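Local atomic coordinates of catalase A (Saccharomyces cerevisiae, PDB entry 1A4E), a protein that breaks down hydrogen peroxide to water and oxygen with a heme cofactor, probably protecting the cell from peroxide made by peroxisomal oxidases. Residues F113-D125 with Q355-F367. Sequence-based numbering, arbitrary orientation.
Sequences FATKFYTEEGNLD and QIPVNCPYASKFF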
loop_
_atom_site.group_PDB
_atom_site.type_symbol
_atom_site.label_atom_id
_atom_site.label_comp_id
_atom_site.label_asym_id
_atom_site.label_seq_id
_atom_site.Cartn_x
_atom_site.Cartn_y
_atom_site.Cartn_z
ATOM N N PHE B 113 -26.791 2.258 -8.498
ATOM C CA PHE B 113 -27.775 1.514 -7.734
ATOM C C PHE B 113 -27.198 0.098 -7.696
ATOM O O PHE B 113 -27.525 -0.782 -8.499
ATOM C CB PHE B 113 -29.133 1.588 -8.475
ATOM C CG PHE B 113 -30.383 1.126 -7.719
ATOM C CD1 PHE B 113 -30.347 0.107 -6.752
ATOM C CD2 PHE B 113 -31.608 1.735 -8.021
ATOM C CE1 PHE B 113 -31.517 -0.294 -6.104
ATOM C CE2 PHE B 113 -32.774 1.327 -7.373
ATOM C CZ PHE B 113 -32.730 0.315 -6.414
ATOM N N ALA B 114 -26.274 -0.070 -6.742
ATOM C CA ALA B 114 -25.569 -1.325 -6.533
ATOM C C ALA B 114 -26.143 -2.081 -5.350
ATOM O O ALA B 114 -26.232 -1.520 -4.259
ATOM C CB ALA B 114 -24.100 -1.053 -6.269
ATOM N N THR B 115 -26.551 -3.340 -5.526
ATOM C CA THR B 115 -27.120 -4.105 -4.422
ATOM C C THR B 115 -26.367 -5.423 -4.253
ATOM O O THR B 115 -26.061 -6.121 -5.219
ATOM C CB THR B 115 -28.628 -4.363 -4.687
ATOM O OG1 THR B 115 -29.224 -3.090 -4.883
ATOM C CG2 THR B 115 -29.350 -5.028 -3.540
ATOM N N LYS B 116 -26.026 -5.720 -2.994
ATOM C CA LYS B 116 -25.342 -6.937 -2.604
ATOM C C LYS B 116 -26.345 -7.809 -1.876
ATOM O O LYS B 116 -26.947 -7.369 -0.907
ATOM C CB LYS B 116 -24.191 -6.615 -1.670
ATOM C CG LYS B 116 -23.432 -7.845 -1.175
ATOM C CD LYS B 116 -22.267 -7.460 -0.274
ATOM C CE LYS B 116 -21.295 -6.553 -1.001
ATOM N NZ LYS B 116 -20.706 -7.263 -2.115
ATOM N N PHE B 117 -26.520 -9.045 -2.325
ATOM C CA PHE B 117 -27.463 -9.974 -1.743
ATOM C C PHE B 117 -26.646 -11.063 -1.083
ATOM O O PHE B 117 -25.753 -11.648 -1.695
ATOM C CB PHE B 117 -28.347 -10.607 -2.814
ATOM C CG PHE B 117 -29.175 -9.628 -3.627
ATOM C CD1 PHE B 117 -30.393 -9.158 -3.125
ATOM C CD2 PHE B 117 -28.722 -9.214 -4.886
ATOM C CE1 PHE B 117 -31.159 -8.276 -3.884
ATOM C CE2 PHE B 117 -29.495 -8.333 -5.635
ATOM C CZ PHE B 117 -30.712 -7.865 -5.137
ATOM N N TYR B 118 -26.959 -11.342 0.176
ATOM C CA TYR B 118 -26.251 -12.348 0.940
ATOM C C TYR B 118 -27.021 -13.642 0.812
ATOM O O TYR B 118 -27.813 -13.992 1.693
ATOM C CB TYR B 118 -26.176 -11.918 2.404
ATOM C CG TYR B 118 -25.447 -10.602 2.603
ATOM C CD1 TYR B 118 -24.050 -10.551 2.577
ATOM C CD2 TYR B 118 -26.186 -9.436 2.813
ATOM C CE1 TYR B 118 -23.394 -9.333 2.762
ATOM C CE2 TYR B 118 -25.536 -8.217 2.995
ATOM C CZ TYR B 118 -24.144 -8.178 2.970
ATOM O OH TYR B 118 -23.501 -6.979 3.154
ATOM N N THR B 119 -26.815 -14.356 -0.297
ATOM C CA THR B 119 -27.563 -15.589 -0.522
ATOM C C THR B 119 -26.840 -16.833 0.016
ATOM O O THR B 119 -25.654 -16.793 0.360
ATOM C CB THR B 119 -27.873 -15.769 -2.047
ATOM O OG1 THR B 119 -26.799 -16.502 -2.611
ATOM C CG2 THR B 119 -28.024 -14.451 -2.804
ATOM N N GLU B 120 -27.550 -17.968 0.058
ATOM C CA GLU B 120 -27.004 -19.243 0.520
ATOM C C GLU B 120 -25.991 -19.834 -0.447
ATOM O O GLU B 120 -25.373 -20.849 -0.135
ATOM C CB GLU B 120 -28.092 -20.269 0.689
ATOM C CG GLU B 120 -29.276 -19.766 1.478
ATOM C CD GLU B 120 -30.560 -20.459 1.063
ATOM O OE1 GLU B 120 -30.882 -20.453 -0.129
ATOM O OE2 GLU B 120 -31.238 -20.995 1.937
ATOM N N GLU B 121 -25.849 -19.244 -1.644
ATOM C CA GLU B 121 -24.878 -19.669 -2.639
ATOM C C GLU B 121 -23.838 -18.576 -2.850
ATOM O O GLU B 121 -23.260 -18.414 -3.928
ATOM C CB GLU B 121 -25.593 -19.953 -3.944
ATOM C CG GLU B 121 -26.624 -21.069 -3.866
ATOM C CD GLU B 121 -27.470 -21.228 -5.125
ATOM O OE1 GLU B 121 -27.911 -20.234 -5.707
ATOM O OE2 GLU B 121 -27.687 -22.366 -5.525
ATOM N N GLY B 122 -23.590 -17.798 -1.799
ATOM C CA GLY B 122 -22.636 -16.712 -1.845
ATOM C C GLY B 122 -23.293 -15.381 -2.129
ATOM O O GLY B 122 -24.506 -15.264 -2.281
ATOM N N ASN B 123 -22.468 -14.344 -2.183
ATOM C CA ASN B 123 -22.978 -13.030 -2.487
ATOM C C ASN B 123 -23.262 -12.841 -3.972
ATOM O O ASN B 123 -22.655 -13.461 -4.849
ATOM C CB ASN B 123 -21.972 -12.001 -1.971
ATOM C CG ASN B 123 -21.937 -11.931 -0.451
ATOM O OD1 ASN B 123 -22.757 -12.527 0.246
ATOM N ND2 ASN B 123 -20.978 -11.209 0.118
ATOM N N LEU B 124 -24.250 -11.988 -4.233
ATOM C CA LEU B 124 -24.643 -11.648 -5.586
ATOM C C LEU B 124 -24.644 -10.129 -5.656
ATOM O O LEU B 124 -25.291 -9.478 -4.842
ATOM C CB LEU B 124 -26.048 -12.181 -5.865
ATOM C CG LEU B 124 -26.686 -12.383 -7.250
ATOM C CD1 LEU B 124 -28.066 -11.788 -7.148
ATOM C CD2 LEU B 124 -25.923 -11.736 -8.403
ATOM N N ASP B 125 -23.928 -9.527 -6.603
ATOM C CA ASP B 125 -23.986 -8.090 -6.764
ATOM C C ASP B 125 -24.656 -7.700 -8.068
ATOM O O ASP B 125 -24.265 -8.142 -9.147
ATOM C CB ASP B 125 -22.579 -7.490 -6.724
ATOM C CG ASP B 125 -21.856 -7.616 -5.383
ATOM O OD1 ASP B 125 -22.501 -7.690 -4.339
ATOM O OD2 ASP B 125 -20.632 -7.641 -5.375
ATOM N N GLN B 355 -12.815 -10.097 3.560
ATOM C CA GLN B 355 -12.886 -10.353 4.989
ATOM C C GLN B 355 -13.486 -9.186 5.765
ATOM O O GLN B 355 -13.800 -9.345 6.946
ATOM C CB GLN B 355 -11.496 -10.666 5.529
ATOM C CG GLN B 355 -10.984 -11.988 4.972
ATOM C CD GLN B 355 -9.783 -12.533 5.716
ATOM O OE1 GLN B 355 -9.537 -12.197 6.874
ATOM N NE2 GLN B 355 -9.020 -13.412 5.069
ATOM N N ILE B 356 -13.660 -8.013 5.124
ATOM C CA ILE B 356 -14.345 -6.871 5.733
ATOM C C ILE B 356 -15.806 -7.298 5.904
ATOM O O ILE B 356 -16.373 -7.814 4.937
ATOM C CB ILE B 356 -14.260 -5.620 4.817
ATOM C CG1 ILE B 356 -12.815 -5.194 4.614
ATOM C CG2 ILE B 356 -15.035 -4.476 5.453
ATOM C CD1 ILE B 356 -12.639 -4.014 3.642
ATOM N N PRO B 357 -16.430 -7.166 7.098
ATOM C CA PRO B 357 -17.767 -7.664 7.417
ATOM C C PRO B 357 -18.877 -7.491 6.375
ATOM O O PRO B 357 -19.556 -8.466 6.051
ATOM C CB PRO B 357 -18.060 -6.984 8.735
ATOM C CG PRO B 357 -16.722 -7.059 9.412
ATOM C CD PRO B 357 -15.795 -6.625 8.297
ATOM N N VAL B 358 -19.046 -6.293 5.788
ATOM C CA VAL B 358 -20.059 -6.082 4.755
ATOM C C VAL B 358 -19.777 -6.812 3.452
ATOM O O VAL B 358 -20.710 -7.047 2.691
ATOM C CB VAL B 358 -20.260 -4.575 4.393
ATOM C CG1 VAL B 358 -21.085 -3.989 5.506
ATOM C CG2 VAL B 358 -18.950 -3.800 4.201
ATOM N N ASN B 359 -18.518 -7.167 3.149
ATOM C CA ASN B 359 -18.191 -7.931 1.944
ATOM C C ASN B 359 -18.127 -9.435 2.159
ATOM O O ASN B 359 -18.025 -10.213 1.216
ATOM C CB ASN B 359 -16.857 -7.460 1.393
ATOM C CG ASN B 359 -16.952 -5.996 1.038
ATOM O OD1 ASN B 359 -18.027 -5.493 0.703
ATOM N ND2 ASN B 359 -15.835 -5.282 1.138
ATOM N N CYS B 360 -18.183 -9.846 3.425
ATOM C CA CYS B 360 -18.113 -11.244 3.801
ATOM C C CYS B 360 -19.399 -11.974 3.385
ATOM O O CYS B 360 -20.505 -11.468 3.603
ATOM C CB CYS B 360 -17.870 -11.287 5.317
ATOM S SG CYS B 360 -17.694 -12.946 6.009
ATOM N N PRO B 361 -19.307 -13.133 2.712
ATOM C CA PRO B 361 -20.451 -13.980 2.378
ATOM C C PRO B 361 -21.003 -14.687 3.605
ATOM O O PRO B 361 -20.756 -15.881 3.761
ATOM C CB PRO B 361 -19.882 -14.903 1.331
ATOM C CG PRO B 361 -18.439 -15.078 1.770
ATOM C CD PRO B 361 -18.076 -13.644 2.105
ATOM N N TYR B 362 -21.775 -14.024 4.477
ATOM C CA TYR B 362 -22.120 -14.666 5.736
ATOM C C TYR B 362 -23.049 -15.869 5.628
ATOM O O TYR B 362 -22.975 -16.774 6.461
ATOM C CB TYR B 362 -22.703 -13.607 6.707
ATOM C CG TYR B 362 -24.160 -13.184 6.586
ATOM C CD1 TYR B 362 -25.174 -14.033 7.061
ATOM C CD2 TYR B 362 -24.488 -11.948 6.025
ATOM C CE1 TYR B 362 -26.511 -13.661 6.968
ATOM C CE2 TYR B 362 -25.829 -11.563 5.936
ATOM C CZ TYR B 362 -26.829 -12.428 6.403
ATOM O OH TYR B 362 -28.158 -12.076 6.303
ATOM N N ALA B 363 -23.901 -15.910 4.595
ATOM C CA ALA B 363 -24.807 -17.032 4.425
ATOM C C ALA B 363 -24.202 -18.205 3.652
ATOM O O ALA B 363 -24.837 -19.245 3.483
ATOM C CB ALA B 363 -26.056 -16.547 3.715
ATOM N N SER B 364 -22.955 -18.061 3.193
ATOM C CA SER B 364 -22.237 -19.104 2.472
ATOM C C SER B 364 -20.761 -18.774 2.607
ATOM O O SER B 364 -20.147 -18.164 1.726
ATOM C CB SER B 364 -22.632 -19.105 0.999
ATOM O OG SER B 364 -21.892 -20.022 0.200
ATOM N N LYS B 365 -20.193 -19.201 3.740
ATOM C CA LYS B 365 -18.811 -18.906 4.090
ATOM C C LYS B 365 -17.723 -19.249 3.090
ATOM O O LYS B 365 -17.744 -20.270 2.405
ATOM C CB LYS B 365 -18.467 -19.586 5.391
ATOM C CG LYS B 365 -18.801 -18.772 6.625
ATOM C CD LYS B 365 -18.490 -19.706 7.784
ATOM C CE LYS B 365 -18.196 -18.977 9.088
ATOM N NZ LYS B 365 -17.984 -19.946 10.151
ATOM N N PHE B 366 -16.788 -18.302 2.994
ATOM C CA PHE B 366 -15.611 -18.467 2.166
ATOM C C PHE B 366 -14.733 -19.595 2.706
ATOM O O PHE B 366 -14.333 -19.599 3.868
ATOM C CB PHE B 366 -14.866 -17.125 2.140
ATOM C CG PHE B 366 -13.376 -17.169 1.820
ATOM C CD1 PHE B 366 -12.899 -17.764 0.645
ATOM C CD2 PHE B 366 -12.479 -16.614 2.741
ATOM C CE1 PHE B 366 -11.528 -17.803 0.397
ATOM C CE2 PHE B 366 -11.108 -16.657 2.484
ATOM C CZ PHE B 366 -10.634 -17.252 1.313
ATOM N N PHE B 367 -14.465 -20.577 1.855
ATOM C CA PHE B 367 -13.551 -21.641 2.193
ATOM C C PHE B 367 -12.863 -22.079 0.922
ATOM O O PHE B 367 -13.478 -22.595 -0.001
ATOM C CB PHE B 367 -14.267 -22.849 2.813
ATOM C CG PHE B 367 -13.324 -24.035 3.024
ATOM C CD1 PHE B 367 -12.113 -23.872 3.725
ATOM C CD2 PHE B 367 -13.641 -25.280 2.467
ATOM C CE1 PHE B 367 -11.226 -24.944 3.856
ATOM C CE2 PHE B 367 -12.750 -26.353 2.603
ATOM C CZ PHE B 367 -11.545 -26.184 3.296
HETATM O O HOH W 1 -18.907 -9.589 -1.344
HETATM O O HOH W 2 -29.797 -13.569 3.780
HETATM O O HOH W 3 -23.653 -14.963 1.570
#
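Tyr118 meets Val358 and Tyr362 and is the largest single contributor to the contact. Its OH gives a hydrogen bond of 2.8 Å to Val358 O, arriving in the carbonyl plane on a lone pair at a C=O...donor angle of 130°. With CG beside the backbone N (chi1 -60°), the ring reaches across to the 355-367 loop. There Tyr362 CE2 lies over one face, 3.5 Å from Tyr118 CG, with the ring planes oblique at 35°. Lys116 CG lies over the rim of the Tyr118 ring. An alanine in place of Tyr118 would remove ring and hydroxyl together, and would probably leave Val358 O without this donor and Tyr362 without the surface it rests on.

Van der Waals contacts continue at the type I turn of the hairpin, where Ala363 CB sits 3.4 Å from Thr119 O and Ser364 CB packs against Gly122 N; Ser364 OG bonds to Gly13 O of the second subunit.

Water joins the polar groups. One molecule accepts from Lys116 NZ and Asn123 ND2 and donates to Asn359 O at 2.8 Å. Another donates to Thr119 O and to Asn123 OD1 (2.9 Å) and accepts from Ala363 N, so both ends of the Asn123 amide are engaged, which fixes its rotation. Lys116 NZ also forms a salt bridge to Asp125 OD1 at 2.9 Å and a hydrogen bond to Ala316 O.

The loop after helix 332-348 is thus fastened to the hairpin, whose strand 112-119 reaches the heme pocket at Phe113 and Ala114, by the Tyr118-Val358 hydrogen bond, aromatic packing and bridging water; Asp125 probably balances the lysine charge within the hairpin, and the loop contributes neutral partners.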